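Local coordinates for protein LP15968p (Drosophila melanogaster, PDB 3MN8) that is the first carboxypeptidase domain of a zinc metallocarboxypeptidase that removes C-terminal arginine or lysine from peptides and proteins, including hormones and neuropeptides, at residues Pro38-Gln43 with Asp146-Ser151; Ile97-Gly102 with Val106-Leu111. All coordinates share one frame; numbering follows the deposited sequence.

Contact 1 of 2, residues Pro38-Gln43 with Asp146-Ser151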
loop_
_atom_site.group_PDB
_atom_site.type_symbol
_atom_site.label_atom_id
_atom_site.label_comp_id
_atom_site.label_asym_id
_atom_site.label_seq_id
_atom_site.Cartn_x
_atom_site.Cartn_y
_atom_site.Cartn_z
ATOM N N PRO A 38 8.144 21.718 12.405
ATOM C CA PRO A 38 7.108 20.704 12.623
ATOM C C PRO A 38 5.706 21.306 12.652
ATOM O O PRO A 38 5.435 22.232 13.418
ATOM C CB PRO A 38 7.463 20.125 13.992
ATOM C CG PRO A 38 8.895 20.520 14.229
ATOM C CD PRO A 38 9.065 21.832 13.545
ATOM N N HIS A 39 4.824 20.771 11.817
ATOM C CA HIS A 39 3.459 21.260 11.712
ATOM C C HIS A 39 2.640 20.338 10.804
ATOM O O HIS A 39 3.193 19.604 9.975
ATOM C CB HIS A 39 3.450 22.702 11.186
ATOM C CG HIS A 39 3.703 22.813 9.710
ATOM N ND1 HIS A 39 4.893 22.440 9.133
ATOM C CD2 HIS A 39 2.917 23.273 8.710
ATOM C CE1 HIS A 39 4.827 22.655 7.825
ATOM N NE2 HIS A 39 3.647 23.161 7.544
ATOM N N TYR A 40 1.324 20.361 10.962
ATOM C CA TYR A 40 0.476 19.547 10.093
ATOM C C TYR A 40 0.133 20.298 8.813
ATOM O O TYR A 40 -0.350 21.427 8.864
ATOM C CB TYR A 40 -0.792 19.081 10.830
ATOM C CG TYR A 40 -0.543 17.915 11.775
ATOM C CD1 TYR A 40 -0.558 18.087 13.155
ATOM C CD2 TYR A 40 -0.269 16.646 11.283
ATOM C CE1 TYR A 40 -0.321 17.021 14.010
ATOM C CE2 TYR A 40 -0.031 15.583 12.132
ATOM C CZ TYR A 40 -0.057 15.774 13.488
ATOM O OH TYR A 40 0.195 14.703 14.313
ATOM N N ALA A 41 0.397 19.683 7.666
ATOM C CA ALA A 41 0.102 20.328 6.387
ATOM C C ALA A 41 -1.408 20.319 6.092
ATOM O O ALA A 41 -2.062 19.276 6.136
ATOM C CB ALA A 41 0.882 19.673 5.262
ATOM N N SER A 42 -1.951 21.501 5.807
ATOM C CA SER A 42 -3.372 21.629 5.494
ATOM C C SER A 42 -3.645 21.144 4.079
ATOM O O SER A 42 -2.721 20.857 3.326
ATOM C CB SER A 42 -3.828 23.086 5.636
ATOM O OG SER A 42 -3.293 23.899 4.602
ATOM N N GLN A 43 -4.915 21.063 3.711
ATOM C CA GLN A 43 -5.265 20.755 2.334
ATOM C C GLN A 43 -4.547 21.706 1.386
ATOM O O GLN A 43 -3.899 21.258 0.451
ATOM C CB GLN A 43 -6.774 20.857 2.122
ATOM C CG GLN A 43 -7.230 20.412 0.749
ATOM C CD GLN A 43 -6.901 18.946 0.463
ATOM O OE1 GLN A 43 -6.802 18.118 1.377
ATOM N NE2 GLN A 43 -6.743 18.620 -0.817
ATOM N N ASP A 146 -12.077 15.903 4.273
ATOM C CA ASP A 146 -13.239 16.434 4.942
ATOM C C ASP A 146 -13.210 15.930 6.370
ATOM O O ASP A 146 -13.542 16.656 7.314
ATOM C CB ASP A 146 -14.526 15.998 4.220
ATOM C CG ASP A 146 -14.688 16.659 2.847
ATOM O OD1 ASP A 146 -13.721 17.269 2.344
ATOM O OD2 ASP A 146 -15.786 16.572 2.266
ATOM N N GLY A 147 -12.794 14.677 6.520
ATOM C CA GLY A 147 -12.702 14.059 7.829
ATOM C C GLY A 147 -11.643 14.758 8.642
ATOM O O GLY A 147 -11.839 15.062 9.823
ATOM N N TYR A 148 -10.521 15.027 7.985
ATOM C CA TYR A 148 -9.394 15.696 8.616
ATOM C C TYR A 148 -9.782 17.092 9.085
ATOM O O TYR A 148 -9.695 17.410 10.273
ATOM C CB TYR A 148 -8.230 15.778 7.636
ATOM C CG TYR A 148 -7.059 16.599 8.126
ATOM C CD1 TYR A 148 -6.250 16.144 9.162
ATOM C CD2 TYR A 148 -6.746 17.819 7.540
ATOM C CE1 TYR A 148 -5.167 16.886 9.613
ATOM C CE2 TYR A 148 -5.660 18.561 7.979
ATOM C CZ TYR A 148 -4.879 18.085 9.020
ATOM O OH TYR A 148 -3.807 18.816 9.466
ATOM N N ALA A 149 -10.221 17.914 8.137
ATOM C CA ALA A 149 -10.702 19.261 8.429
ATOM C C ALA A 149 -11.602 19.331 9.662
ATOM O O ALA A 149 -11.622 20.344 10.356
ATOM C CB ALA A 149 -11.428 19.842 7.214
ATOM N N LEU A 150 -12.353 18.270 9.925
ATOM C CA LEU A 150 -13.277 18.266 11.057
ATOM C C LEU A 150 -12.634 17.751 12.350
ATOM O O LEU A 150 -13.247 17.805 13.420
ATOM C CB LEU A 150 -14.548 17.480 10.723
ATOM C CG LEU A 150 -15.444 18.147 9.671
ATOM C CD1 LEU A 150 -16.210 17.122 8.886
ATOM C CD2 LEU A 150 -16.397 19.141 10.305
ATOM N N SER A 151 -11.388 17.284 12.251
ATOM C CA SER A 151 -10.666 16.741 13.407
ATOM C C SER A 151 -9.831 17.791 14.170
ATOM O O SER A 151 -9.485 18.838 13.618
ATOM C CB SER A 151 -9.788 15.560 12.979
ATOM O OG SER A 151 -10.577 14.512 12.429
#
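Y40 and Y148 meet where the loop leading into helix 43-56 passes the short helix 145-149, at one side of the M14 metallocarboxypeptidase domain. The hydroxyl end of Y148 does the touching: its OH lies 3.3 Å from CB of Y40, near the root of that side chain, and 3.8 Å from the carbonyl O of A41. No hydrogen bond joins the two segments, and the two aromatic side chains are set aslant rather than stacked. Y148 reaches across because its CG stands anti to the backbone N (chi1 173°), which carries the ring away from its own helix toward the loop. Y40 spends its polar end elsewhere, its OH bonding to the backbone O of P312 while Y311 meets the ring edge-to-face and L317 of helix 317-333 packs against it. Farther out, S42 caps helix 43-56, its OG accepting from the backbone N of Q45, while D146 forms a salt bridge with R73 and takes hydrogen bonds from S69 and E71. Just beyond Y148 the chain turns back, and S151 OG donates to G147 O over 2.9 Å, arriving 35° out of the carbonyl plane.

Contact 2 of 2, residues Ile97-Gly102 with Val106-Leu111. With ZN (zinc ion), chain F; GEM ((2-guanidinoethylmercapto)succinic acid), chain G.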
loop_
_atom_site.group_PDB
_atom_site.type_symbol
_atom_site.label_atom_id
_atom_site.label_comp_id
_atom_site.label_asym_id
_atom_site.label_seq_id
_atom_site.Cartn_x
_atom_site.Cartn_y
_atom_site.Cartn_z
ATOM N N ILE A 97 -1.241 4.823 1.234
ATOM C CA ILE A 97 -2.333 5.737 1.554
ATOM C C ILE A 97 -2.334 6.033 3.044
ATOM O O ILE A 97 -1.918 5.193 3.843
ATOM C CB ILE A 97 -3.728 5.236 1.092
ATOM C CG1 ILE A 97 -3.783 5.022 -0.434
ATOM C CG2 ILE A 97 -4.778 6.269 1.460
ATOM C CD1 ILE A 97 -3.356 3.665 -0.908
ATOM N N ALA A 98 -2.784 7.231 3.411
ATOM C CA ALA A 98 -2.879 7.608 4.813
ATOM C C ALA A 98 -4.180 8.352 5.127
ATOM O O ALA A 98 -4.956 8.687 4.236
ATOM C CB ALA A 98 -1.686 8.449 5.197
ATOM N N ASN A 99 -4.409 8.591 6.411
ATOM C CA ASN A 99 -5.469 9.478 6.872
ATOM C C ASN A 99 -6.864 9.172 6.343
ATOM O O ASN A 99 -7.647 10.101 6.100
ATOM C CB ASN A 99 -5.120 10.935 6.557
ATOM C CG ASN A 99 -5.988 11.918 7.326
ATOM O OD1 ASN A 99 -6.638 12.781 6.744
ATOM N ND2 ASN A 99 -6.015 11.773 8.643
ATOM N N MET A 100 -7.189 7.890 6.175
ATOM C CA MET A 100 -8.532 7.543 5.720
ATOM C C MET A 100 -9.512 7.844 6.837
ATOM O O MET A 100 -10.639 8.283 6.601
ATOM C CB MET A 100 -8.625 6.089 5.259
ATOM C CG MET A 100 -8.752 5.063 6.363
ATOM S SD MET A 100 -8.912 3.411 5.661
ATOM C CE MET A 100 -10.145 3.714 4.396
ATOM N N HIS A 101 -9.072 7.610 8.066
ATOM C CA HIS A 101 -9.769 8.146 9.215
ATOM C C HIS A 101 -9.114 9.489 9.506
ATOM O O HIS A 101 -7.957 9.554 9.967
ATOM C CB HIS A 101 -9.685 7.196 10.406
ATOM C CG HIS A 101 -10.320 5.865 10.147
ATOM N ND1 HIS A 101 -9.588 4.717 9.940
ATOM C CD2 HIS A 101 -11.621 5.510 10.033
ATOM C CE1 HIS A 101 -10.413 3.706 9.729
ATOM N NE2 HIS A 101 -11.652 4.160 9.780
ATOM N N GLY A 102 -9.856 10.553 9.185
ATOM C CA GLY A 102 -9.387 11.922 9.307
ATOM C C GLY A 102 -8.689 12.301 10.609
ATOM O O GLY A 102 -7.820 13.173 10.617
ATOM N N VAL A 106 -0.853 10.927 11.870
ATOM C CA VAL A 106 0.600 10.775 11.730
ATOM C C VAL A 106 1.001 10.270 10.324
ATOM O O VAL A 106 1.873 10.846 9.664
ATOM C CB VAL A 106 1.195 9.858 12.839
ATOM C CG1 VAL A 106 2.715 9.708 12.686
ATOM C CG2 VAL A 106 0.838 10.389 14.223
ATOM N N GLY A 107 0.354 9.202 9.864
ATOM C CA GLY A 107 0.619 8.657 8.540
ATOM C C GLY A 107 0.576 9.744 7.486
ATOM O O GLY A 107 1.428 9.805 6.587
ATOM N N ARG A 108 -0.433 10.604 7.601
ATOM C CA ARG A 108 -0.562 11.769 6.734
ATOM C C ARG A 108 0.777 12.468 6.598
ATOM O O ARG A 108 1.325 12.570 5.500
ATOM C CB ARG A 108 -1.607 12.753 7.278
ATOM C CG ARG A 108 -1.433 14.150 6.731
ATOM C CD ARG A 108 -2.386 15.170 7.340
ATOM N NE ARG A 108 -3.662 15.189 6.640
ATOM C CZ ARG A 108 -4.125 16.157 5.850
ATOM N NH1 ARG A 108 -3.443 17.272 5.621
ATOM N NH2 ARG A 108 -5.316 15.993 5.291
ATOM N N GLN A 109 1.311 12.934 7.720
ATOM C CA GLN A 109 2.554 13.705 7.695
ATOM C C GLN A 109 3.757 12.878 7.272
ATOM O O GLN A 109 4.655 13.400 6.592
ATOM C CB GLN A 109 2.828 14.386 9.038
ATOM C CG GLN A 109 2.222 15.764 9.149
ATOM C CD GLN A 109 2.546 16.618 7.949
ATOM O OE1 GLN A 109 1.651 17.068 7.229
ATOM N NE2 GLN A 109 3.831 16.843 7.720
ATOM N N LEU A 110 3.775 11.600 7.657
ATOM C CA LEU A 110 4.868 10.712 7.256
ATOM C C LEU A 110 4.984 10.567 5.734
ATOM O O LEU A 110 6.092 10.455 5.187
ATOM C CB LEU A 110 4.726 9.336 7.897
ATOM C CG LEU A 110 5.002 9.270 9.402
ATOM C CD1 LEU A 110 4.940 7.831 9.861
ATOM C CD2 LEU A 110 6.350 9.844 9.736
ATOM N N LEU A 111 3.844 10.567 5.050
ATOM C CA LEU A 111 3.857 10.444 3.604
ATOM C C LEU A 111 4.281 11.752 2.974
ATOM O O LEU A 111 4.927 11.769 1.932
ATOM C CB LEU A 111 2.492 10.021 3.079
ATOM C CG LEU A 111 2.163 8.550 3.315
ATOM C CD1 LEU A 111 0.834 8.174 2.669
ATOM C CD2 LEU A 111 3.302 7.714 2.754
HETATM ZN ZN ZN F . -8.103 4.129 11.372
HETATM C C8 GEM G . -9.319 -0.485 12.267
HETATM S S7 GEM G . -8.451 -0.944 10.793
HETATM C C6 GEM G . -7.149 -1.929 11.477
HETATM C C5 GEM G . -7.642 -3.060 12.378
HETATM N N3 GEM G . -8.303 -4.039 11.530
HETATM C C1 GEM G . -9.019 -5.086 11.926
HETATM N N4 GEM G . -9.568 -5.899 11.033
HETATM N N2 GEM G . -9.194 -5.321 13.222
HETATM C C9 GEM G . -10.612 0.159 11.842
HETATM O O14 GEM G . -10.801 0.351 10.620
HETATM O O15 GEM G . -11.451 0.470 12.713
HETATM C C10 GEM G . -8.500 0.427 13.196
HETATM C C11 GEM G . -8.207 1.837 12.696
HETATM O O12 GEM G . -7.020 2.239 12.766
HETATM O O13 GEM G . -9.145 2.559 12.271
#
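A98 and R108 bring the two backbones together, with CA atoms 5.1 Å apart as the chain leaves strand 93-97, loops round and returns as the first turns of helix 106-121. The methyl of A98 sits directly against the helix, its CB 3.5 Å from the N of R108 and close to the C of G107, a residue without a side chain, so that the methyl lies on the backbone itself. L111 closes the apolar part, its CD1 lying 3.6 Å from A98 CB. N99 and R108 then run side by side and point the same way, each with CG anti to the backbone N (chi1 -165° in N99). The amide O of N99 faces the edge of the guanidinium, in its plane, but OD1 is 3.8 Å from NH2 of R108, too far for a hydrogen bond, and the two flat groups are perpendicular. OD1 instead has T142 OG1 as its partner. This turn is the strand-to-helix connection carrying the HxxE zinc motif of the M14 peptidases, H101 and E104, with H217 as the third protein ligand. N99 ties it internally: ND2 donates to G102 O at 3.0 Å, nearly straight at the hydrogen (165°), with G102 O in the amide plane of N99 but ND2 well above the G102 carbonyl plane (58°); it also bonds to E104 O. With alanine here, G102 O, E104 O and the T142 hydroxyl lose their amide partner, and the loop between H101 and E104 would probably be freer to shift. H101 reaches the zinc through ND1 at 2.1 Å, while its NE2 is engaged by D172 OD1. One carboxylate of the bound guanidinoethylmercaptosuccinic acid holds the metal unevenly, O13 at 2.1 Å and O12 at 2.6 Å from the zinc.

Contacts 1 and 2 lie side by side, their centres about 10 Å apart, and helix 106-121 touches both segments of contact 1. Q109, on the side of that helix away from 97-102, accepts a probable hydrogen bond at OE1 from the N of A41, 2.9 Å away, tying down the 38-43 loop. R108 lies between the two segments of contact 1, near the carbonyl of A41, and its guanidinium makes a cation-pi contact with Y148, whose side chain also touches N99. Contact 2 supplies a zinc ligand directly, whereas contact 1 stays behind it: the Y148 side chain is about 9 Å from those of H101 and E104 and about 12 Å from the zinc ion.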